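Local coordinates for protein twin-arginine translocation pathway signal (Rhodoferax ferrireducens, PDB 5IM2) that probably serves as the solute-binding component of a TRAP-type uptake system, holding a copurified benzoate in its ligand pocket, at residues 126-131 against 337-342; 141-146 against 362-367. One frame throughout, in Å; residues are numbered along the deposited sequence.

In the fold
Both contacts tie C-terminal helices back onto the chain between strand 111-114 and the end of helix 138-152, and their segments alternate along the sequence. Interaction 1 sets the 3-10 segment 126-131 against helix 334-345; its touching residues are all buried, with one indole doing most of the packing. Interaction 2 crosses helices 138-152 and 350-367, is only partly buried, and adds a side-chain hydrogen bond between an arginine and a histidine. The two meet where Phe-129 and Ile-126 pack on Cys-145. Helices 334-345 and 350-367 follow each other directly, and Val-128 of interaction 1 also touches the latter.

Interaction 1: 126-131 against 337-342; sequences IEVFEL and VAWVED
Trp-339 of helix 334-345 lays its indole against the 3-10 segment 126-131, with Val-128 over one face of the ring. The CB of Val-128 stands 4.0 Å from the centroid of the six-membered ring of Trp-339, 30° off the normal, a CH-pi contact. Of the two valine methyls CG2, anti to the backbone N, is the one that reaches the indole, 3.7 Å from Trp-339 CH2. Leu-131 meets Trp-339 nearer the helix, the two side chains crossing at about a right angle: CD2 of Leu-131 lies 3.8 Å from Trp-339 CB, and its CD1 sits above the ring plane toward the rim, 4.1 Å from Trp-339 CE3. The indole is presented by a first torsion of -180°, which places CG anti to the backbone N and sends the ring out from the helix. Glu-127 comes in at the pyrrole edge, near the ring plane, with OE1 3.4 Å from Trp-339 NE1 and the carboxylate turned 48° against the indole. The carboxylate forms a salt bridge from OE2 to Arg-196 and a hydrogen bond from OE1 to Gln-197, while Trp-339 NE1 makes a weak hydrogen bond to the carbonyl of Pro-124. Asp-342, one turn further along the helix, also pairs with Arg-196, so this arginine bridges two acids that would otherwise probably repel each other. The chemistry is thus divided, with apolar packing over the indole face and a charged network beside its N-H edge.

Interaction 2: 141-146 against 362-367; sequences TSRACW and AKHSKV
Two helices, 138-152 and 350-367, pack across each other here, their short segments 8.2 Å apart at closest approach and running at 132° between N-to-C directions. The CA atoms of Ala-144 and His-364 are the nearest pair, at 6.2 Å, and the imidazole of His-364 fills the gap between the backbones. Arg-143 wraps that ring from two directions. Its CB lies over one face, 3.8 Å from the ring centroid of His-364 in a CH-pi contact, while farther out the chain bends at chi3 and brings the guanidinium round to the nitrogen. There NE of Arg-143 donates a hydrogen bond to ND1 of His-364, 3.1 Å long with an N-H...acceptor angle of 152°. The donor is tilted out of the imidazole plane, and the two flat groups stand 61° apart, so this is an angled approach and no stack. At the other ring nitrogen, His-364 NE2 is hydrogen-bonded to OE1 of Glu-147, whose other carboxylate oxygen forms a salt bridge with Lys-363. With both nitrogens engaged, the rotation of the imidazole is fixed; accepting from arginine at ND1 is consistent with a neutral ring protonated at NE2. CD2 of His-364, next to NE2, lies against Ala-144, 3.7 Å from its backbone N and 4.2 Å from its CB. Val-367 finishes the contact on the solvent side, where CG1 covers one face of the guanidinium, 3.7 Å from Arg-143 NH2. Leu-289 of helix 289-301 touches both Arg-143 and His-364. Such an obliquely crossed helix pair, with an alanine beside an inserted ring, joins the C-terminal helix to a helix packed on strand 161-167 in this two-sheet solute-binding fold.

Interaction 1: 126-131 against 337-342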
ATOM      1  N   ILE A 126      -4.145  -4.731  10.600  1.00 16.41           N
ATOM      2  CA  ILE A 126      -3.678  -3.565   9.864  1.00 16.89           C
ATOM      3  C   ILE A 126      -4.635  -3.204   8.732  1.00 15.17           C
ATOM      4  O   ILE A 126      -4.600  -2.082   8.201  1.00 14.14           O
ATOM      5  CB  ILE A 126      -2.251  -3.800   9.335  1.00 16.01           C
ATOM      6  CG1 ILE A 126      -1.667  -2.475   8.874  1.00 17.33           C
ATOM      7  CG2 ILE A 126      -2.219  -4.812   8.219  1.00 16.97           C
ATOM      8  CD1 ILE A 126      -0.249  -2.597   8.284  1.00 27.47           C
ATOM      9  N   GLU A 127      -5.512  -4.143   8.362  1.00 19.88           N
ATOM     10  CA  GLU A 127      -6.457  -3.953   7.269  1.00 14.06           C
ATOM     11  C   GLU A 127      -7.471  -2.840   7.512  1.00 14.17           C
ATOM     12  O   GLU A 127      -8.168  -2.456   6.574  1.00 14.19           O
ATOM     13  CB  GLU A 127      -7.268  -5.228   7.015  1.00 24.01           C
ATOM     14  CG  GLU A 127      -6.567  -6.435   6.492  1.00 34.51           C
ATOM     15  CD  GLU A 127      -7.546  -7.626   6.375  1.00 34.76           C
ATOM     16  OE1 GLU A 127      -8.592  -7.673   7.103  1.00 27.15           O
ATOM     17  OE2 GLU A 127      -7.275  -8.522   5.561  1.00 41.67           O
ATOM     18  N   VAL A 128      -7.581  -2.325   8.738  1.00 18.91           N
ATOM     19  CA  VAL A 128      -8.522  -1.254   9.027  1.00 16.71           C
ATOM     20  C   VAL A 128      -8.261  -0.063   8.099  1.00 11.88           C
ATOM     21  O   VAL A 128      -9.180   0.692   7.748  1.00 17.11           O
ATOM     22  CB  VAL A 128      -8.426  -0.884  10.524  1.00 15.21           C
ATOM     23  CG1 VAL A 128      -7.101  -0.209  10.854  1.00 14.27           C
ATOM     24  CG2 VAL A 128      -9.625  -0.050  10.942  1.00 13.34           C
ATOM     25  N   PHE A 129      -7.012   0.130   7.693  1.00 13.94           N
ATOM     26  CA  PHE A 129      -6.652   1.294   6.875  1.00 13.82           C
ATOM     27  C   PHE A 129      -7.011   1.134   5.415  1.00 11.26           C
ATOM     28  O   PHE A 129      -6.977   2.126   4.663  1.00 16.38           O
ATOM     29  CB  PHE A 129      -5.156   1.580   7.030  1.00 15.42           C
ATOM     30  CG  PHE A 129      -4.830   2.107   8.382  1.00 12.56           C
ATOM     31  CD1 PHE A 129      -5.107   3.425   8.710  1.00 15.71           C
ATOM     32  CD2 PHE A 129      -4.364   1.260   9.387  1.00 12.71           C
ATOM     33  CE1 PHE A 129      -4.887   3.886   9.974  1.00 17.74           C
ATOM     34  CE2 PHE A 129      -4.136   1.724  10.661  1.00 15.46           C
ATOM     35  CZ  PHE A 129      -4.408   3.025  10.965  1.00 15.90           C
ATOM     36  N   GLU A 130      -7.404  -0.076   5.030  1.00 13.47           N
ATOM     37  CA  GLU A 130      -7.818  -0.435   3.681  1.00 15.11           C
ATOM     38  C   GLU A 130      -9.332  -0.418   3.517  1.00 17.59           C
ATOM     39  O   GLU A 130      -9.827  -0.656   2.410  1.00 16.26           O
ATOM     40  CB  GLU A 130      -7.275  -1.826   3.312  1.00 14.34           C
ATOM     41  CG  GLU A 130      -5.750  -1.833   3.323  1.00 20.53           C
ATOM     42  CD  GLU A 130      -5.117  -3.162   2.963  1.00 25.32           C
ATOM     43  OE1 GLU A 130      -5.824  -4.176   2.876  1.00 20.01           O
ATOM     44  OE2 GLU A 130      -3.886  -3.173   2.779  1.00 22.25           O
ATOM     45  N   LEU A 131     -10.078  -0.069   4.566  1.00 12.13           N
ATOM     46  CA  LEU A 131     -11.526  -0.018   4.495  1.00 12.73           C
ATOM     47  C   LEU A 131     -11.979   1.213   3.721  1.00 14.96           C
ATOM     48  O   LEU A 131     -11.215   2.161   3.521  1.00 15.94           O
ATOM     49  CB  LEU A 131     -12.127  -0.006   5.904  1.00 13.92           C
ATOM     50  CG  LEU A 131     -11.813  -1.232   6.771  1.00 15.51           C
ATOM     51  CD1 LEU A 131     -12.285  -0.992   8.155  1.00 16.21           C
ATOM     52  CD2 LEU A 131     -12.476  -2.461   6.206  1.00 20.31           C
ATOM     53  N   VAL A 337     -18.396  -2.806   8.651  1.00 19.39           N
ATOM     54  CA  VAL A 337     -19.204  -3.586   9.591  1.00 21.81           C
ATOM     55  C   VAL A 337     -18.753  -5.046   9.609  1.00 22.66           C
ATOM     56  O   VAL A 337     -18.576  -5.665  10.674  1.00 20.97           O
ATOM     57  CB  VAL A 337     -20.690  -3.451   9.213  1.00 24.52           C
ATOM     58  CG1 VAL A 337     -21.544  -4.462   9.961  1.00 31.42           C
ATOM     59  CG2 VAL A 337     -21.132  -2.021   9.511  1.00 21.84           C
ATOM     60  N   ALA A 338     -18.551  -5.618   8.425  1.00 19.28           N
ATOM     61  CA  ALA A 338     -18.072  -6.994   8.335  1.00 26.20           C
ATOM     62  C   ALA A 338     -16.663  -7.168   8.894  1.00 22.82           C
ATOM     63  O   ALA A 338     -16.344  -8.225   9.452  1.00 19.75           O
ATOM     64  CB  ALA A 338     -18.124  -7.447   6.880  1.00 26.32           C
ATOM     65  N   TRP A 339     -15.795  -6.169   8.724  1.00 16.67           N
ATOM     66  CA  TRP A 339     -14.443  -6.252   9.265  1.00 20.94           C
ATOM     67  C   TRP A 339     -14.465  -6.257  10.795  1.00 18.03           C
ATOM     68  O   TRP A 339     -13.739  -7.033  11.433  1.00 17.98           O
ATOM     69  CB  TRP A 339     -13.611  -5.088   8.713  1.00 15.31           C
ATOM     70  CG  TRP A 339     -12.191  -5.084   9.207  1.00 15.27           C
ATOM     71  CD1 TRP A 339     -11.146  -5.756   8.661  1.00 16.79           C
ATOM     72  CD2 TRP A 339     -11.673  -4.403  10.363  1.00 18.43           C
ATOM     73  NE1 TRP A 339     -10.009  -5.557   9.409  1.00 17.77           N
ATOM     74  CE2 TRP A 339     -10.298  -4.733  10.457  1.00 16.82           C
ATOM     75  CE3 TRP A 339     -12.240  -3.564  11.339  1.00 15.11           C
ATOM     76  CZ2 TRP A 339      -9.472  -4.248  11.487  1.00 17.27           C
ATOM     77  CZ3 TRP A 339     -11.426  -3.087  12.356  1.00 18.56           C
ATOM     78  CH2 TRP A 339     -10.043  -3.442  12.417  1.00 14.69           C
ATOM     79  N   VAL A 340     -15.289  -5.393  11.400  1.00 18.44           N
ATOM     80  CA  VAL A 340     -15.417  -5.383  12.855  1.00 20.71           C
ATOM     81  C   VAL A 340     -15.869  -6.745  13.350  1.00 18.19           C
ATOM     82  O   VAL A 340     -15.329  -7.291  14.324  1.00 22.65           O
ATOM     83  CB  VAL A 340     -16.374  -4.258  13.282  1.00 21.24           C
ATOM     84  CG1 VAL A 340     -16.878  -4.469  14.737  1.00 26.88           C
ATOM     85  CG2 VAL A 340     -15.666  -2.918  13.125  1.00 16.92           C
ATOM     86  N   GLU A 341     -16.848  -7.334  12.670  1.00 20.58           N
ATOM     87  CA  GLU A 341     -17.337  -8.645  13.078  1.00 26.57           C
ATOM     88  C   GLU A 341     -16.251  -9.714  12.933  1.00 20.18           C
ATOM     89  O   GLU A 341     -16.099 -10.582  13.807  1.00 26.96           O
ATOM     90  CB  GLU A 341     -18.576  -8.969  12.252  1.00 32.07           C
ATOM     91  CG  GLU A 341     -19.356 -10.181  12.704  1.00 74.71           C
ATOM     92  CD  GLU A 341     -20.729 -10.260  12.056  1.00102.11           C
ATOM     93  OE1 GLU A 341     -20.999  -9.447  11.145  1.00114.42           O
ATOM     94  OE2 GLU A 341     -21.539 -11.126  12.461  1.00105.55           O
ATOM     95  N   ASP A 342     -15.476  -9.664  11.843  1.00 19.29           N
ATOM     96  CA  ASP A 342     -14.366 -10.602  11.658  1.00 20.27           C
ATOM     97  C   ASP A 342     -13.310 -10.447  12.748  1.00 19.13           C
ATOM     98  O   ASP A 342     -12.741 -11.449  13.212  1.00 26.80           O
ATOM     99  CB  ASP A 342     -13.732 -10.413  10.280  1.00 20.38           C
ATOM    100  CG  ASP A 342     -12.698 -11.456   9.984  1.00 29.12           C
ATOM    101  OD1 ASP A 342     -12.972 -12.647  10.254  1.00 46.66           O
ATOM    102  OD2 ASP A 342     -11.609 -11.106   9.490  1.00 30.78           O
TER

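Interaction 2: 141-146 against 362-367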
ATOM      1  N   THR A 141      -2.070   9.427   7.184  1.00 13.84           N
ATOM      2  CA  THR A 141      -2.588   8.076   7.389  1.00 12.80           C
ATOM      3  C   THR A 141      -1.469   7.073   7.649  1.00 11.71           C
ATOM      4  O   THR A 141      -1.663   6.093   8.385  1.00 13.01           O
ATOM      5  CB  THR A 141      -3.441   7.691   6.181  1.00 13.39           C
ATOM      6  OG1 THR A 141      -4.431   8.717   5.994  1.00 16.40           O
ATOM      7  CG2 THR A 141      -4.162   6.380   6.403  1.00 14.41           C
ATOM      8  N   SER A 142      -0.301   7.267   7.007  1.00 11.69           N
ATOM      9  CA  SER A 142       0.862   6.447   7.332  1.00 13.99           C
ATOM     10  C   SER A 142       1.301   6.632   8.778  1.00 15.61           C
ATOM     11  O   SER A 142       1.694   5.669   9.440  1.00 13.18           O
ATOM     12  CB  SER A 142       2.034   6.799   6.411  1.00 13.01           C
ATOM     13  OG  SER A 142       1.747   6.432   5.062  1.00 14.09           O
ATOM     14  N   ARG A 143       1.339   7.876   9.257  1.00 13.69           N
ATOM     15  CA  ARG A 143       1.708   8.096  10.652  1.00 13.56           C
ATOM     16  C   ARG A 143       0.724   7.393  11.572  1.00 14.79           C
ATOM     17  O   ARG A 143       1.114   6.773  12.564  1.00 15.02           O
ATOM     18  CB  ARG A 143       1.741   9.587  10.957  1.00 17.30           C
ATOM     19  CG  ARG A 143       2.853  10.308  10.285  1.00 15.37           C
ATOM     20  CD  ARG A 143       2.683  11.840  10.378  1.00 16.09           C
ATOM     21  NE  ARG A 143       2.707  12.331  11.750  1.00 18.58           N
ATOM     22  CZ  ARG A 143       3.779  12.806  12.367  1.00 23.82           C
ATOM     23  NH1 ARG A 143       4.945  12.861  11.745  1.00 17.85           N
ATOM     24  NH2 ARG A 143       3.680  13.215  13.634  1.00 23.36           N
ATOM     25  N   ALA A 144      -0.561   7.503  11.258  1.00 14.41           N
ATOM     26  CA  ALA A 144      -1.604   6.821  12.028  1.00 14.44           C
ATOM     27  C   ALA A 144      -1.415   5.316  12.032  1.00 15.29           C
ATOM     28  O   ALA A 144      -1.629   4.663  13.055  1.00 15.09           O
ATOM     29  CB  ALA A 144      -2.981   7.187  11.464  1.00 12.65           C
ATOM     30  N   CYS A 145      -1.029   4.745  10.890  1.00 13.04           N
ATOM     31  CA  CYS A 145      -0.788   3.308  10.801  1.00 15.47           C
ATOM     32  C   CYS A 145       0.338   2.887  11.733  1.00 17.11           C
ATOM     33  O   CYS A 145       0.219   1.890  12.459  1.00 15.72           O
ATOM     34  CB  CYS A 145      -0.467   2.932   9.351  1.00 19.83           C
ATOM     35  SG  CYS A 145      -0.447   1.160   9.028  1.00 20.63           S
ATOM     36  N   TRP A 146       1.440   3.638  11.736  1.00 16.21           N
ATOM     37  CA  TRP A 146       2.544   3.320  12.640  1.00 15.15           C
ATOM     38  C   TRP A 146       2.070   3.266  14.096  1.00 17.23           C
ATOM     39  O   TRP A 146       2.283   2.264  14.808  1.00 17.33           O
ATOM     40  CB  TRP A 146       3.687   4.335  12.502  1.00 18.63           C
ATOM     41  CG  TRP A 146       4.720   4.039  13.547  1.00 17.83           C
ATOM     42  CD1 TRP A 146       4.837   4.612  14.800  1.00 17.11           C
ATOM     43  CD2 TRP A 146       5.751   3.052  13.471  1.00 17.11           C
ATOM     44  NE1 TRP A 146       5.887   4.052  15.482  1.00 19.45           N
ATOM     45  CE2 TRP A 146       6.459   3.083  14.697  1.00 18.56           C
ATOM     46  CE3 TRP A 146       6.167   2.161  12.481  1.00 19.51           C
ATOM     47  CZ2 TRP A 146       7.521   2.248  14.952  1.00 22.99           C
ATOM     48  CZ3 TRP A 146       7.238   1.331  12.746  1.00 18.25           C
ATOM     49  CH2 TRP A 146       7.907   1.389  13.959  1.00 19.98           C
ATOM     50  N   ALA A 362      -7.349  11.252  12.289  1.00 19.42           N
ATOM     51  CA  ALA A 362      -7.723  12.632  12.591  1.00 22.23           C
ATOM     52  C   ALA A 362      -6.594  13.395  13.263  1.00 19.82           C
ATOM     53  O   ALA A 362      -6.329  14.558  12.926  1.00 24.63           O
ATOM     54  CB  ALA A 362      -8.949  12.631  13.497  1.00 25.23           C
ATOM     55  N   LYS A 363      -5.942  12.769  14.242  1.00 20.79           N
ATOM     56  CA  LYS A 363      -4.867  13.425  14.977  1.00 21.78           C
ATOM     57  C   LYS A 363      -3.678  13.739  14.088  1.00 24.19           C
ATOM     58  O   LYS A 363      -3.101  14.827  14.156  1.00 22.48           O
ATOM     59  CB  LYS A 363      -4.408  12.544  16.121  1.00 23.27           C
ATOM     60  CG  LYS A 363      -3.316  13.192  16.929  1.00 34.56           C
ATOM     61  CD  LYS A 363      -3.052  12.429  18.175  1.00 36.68           C
ATOM     62  CE  LYS A 363      -2.287  11.183  17.875  1.00 22.85           C
ATOM     63  NZ  LYS A 363      -1.889  10.459  19.107  1.00 46.54           N
ATOM     64  N   HIS A 364      -3.236  12.770  13.308  1.00 19.50           N
ATOM     65  CA  HIS A 364      -2.044  13.028  12.521  1.00 20.13           C
ATOM     66  C   HIS A 364      -2.321  13.899  11.319  1.00 17.36           C
ATOM     67  O   HIS A 364      -1.378  14.428  10.731  1.00 19.59           O
ATOM     68  CB  HIS A 364      -1.406  11.710  12.096  1.00 21.30           C
ATOM     69  CG  HIS A 364      -0.710  11.020  13.219  1.00 15.45           C
ATOM     70  ND1 HIS A 364       0.531  11.408  13.686  1.00 16.38           N
ATOM     71  CD2 HIS A 364      -1.102   9.991  14.007  1.00 18.92           C
ATOM     72  CE1 HIS A 364       0.875  10.639  14.704  1.00 17.05           C
ATOM     73  NE2 HIS A 364      -0.096   9.768  14.914  1.00 17.36           N
ATOM     74  N   SER A 365      -3.584  14.026  10.923  1.00 17.84           N
ATOM     75  CA  SER A 365      -3.939  14.986   9.891  1.00 16.85           C
ATOM     76  C   SER A 365      -3.833  16.422  10.396  1.00 19.84           C
ATOM     77  O   SER A 365      -3.766  17.351   9.585  1.00 22.99           O
ATOM     78  CB  SER A 365      -5.340  14.702   9.355  1.00 20.14           C
ATOM     79  OG  SER A 365      -5.430  13.403   8.774  1.00 16.50           O
ATOM     80  N   LYS A 366      -3.843  16.628  11.721  1.00 20.59           N
ATOM     81  CA  LYS A 366      -3.544  17.952  12.259  1.00 22.32           C
ATOM     82  C   LYS A 366      -2.067  18.305  12.105  1.00 27.17           C
ATOM     83  O   LYS A 366      -1.732  19.487  11.982  1.00 27.35           O
ATOM     84  CB  LYS A 366      -3.977  18.044  13.723  1.00 27.14           C
ATOM     85  CG  LYS A 366      -5.483  17.834  13.901  1.00 30.25           C
ATOM     86  CD  LYS A 366      -5.985  18.229  15.282  1.00 46.75           C
ATOM     87  CE  LYS A 366      -5.614  17.212  16.351  1.00 44.76           C
ATOM     88  NZ  LYS A 366      -6.735  17.029  17.352  1.00 36.58           N
ATOM     89  N   VAL A 367      -1.185  17.310  12.099  1.00 20.59           N
ATOM     90  CA  VAL A 367       0.249  17.533  11.929  1.00 27.49           C
ATOM     91  C   VAL A 367       0.618  17.679  10.454  1.00 21.19           C
ATOM     92  O   VAL A 367       1.366  18.583  10.066  1.00 22.67           O
ATOM     93  CB  VAL A 367       1.031  16.367  12.558  1.00 26.83           C
ATOM     94  CG1 VAL A 367       2.532  16.507  12.253  1.00 29.54           C
ATOM     95  CG2 VAL A 367       0.774  16.276  14.051  1.00 33.62           C
TER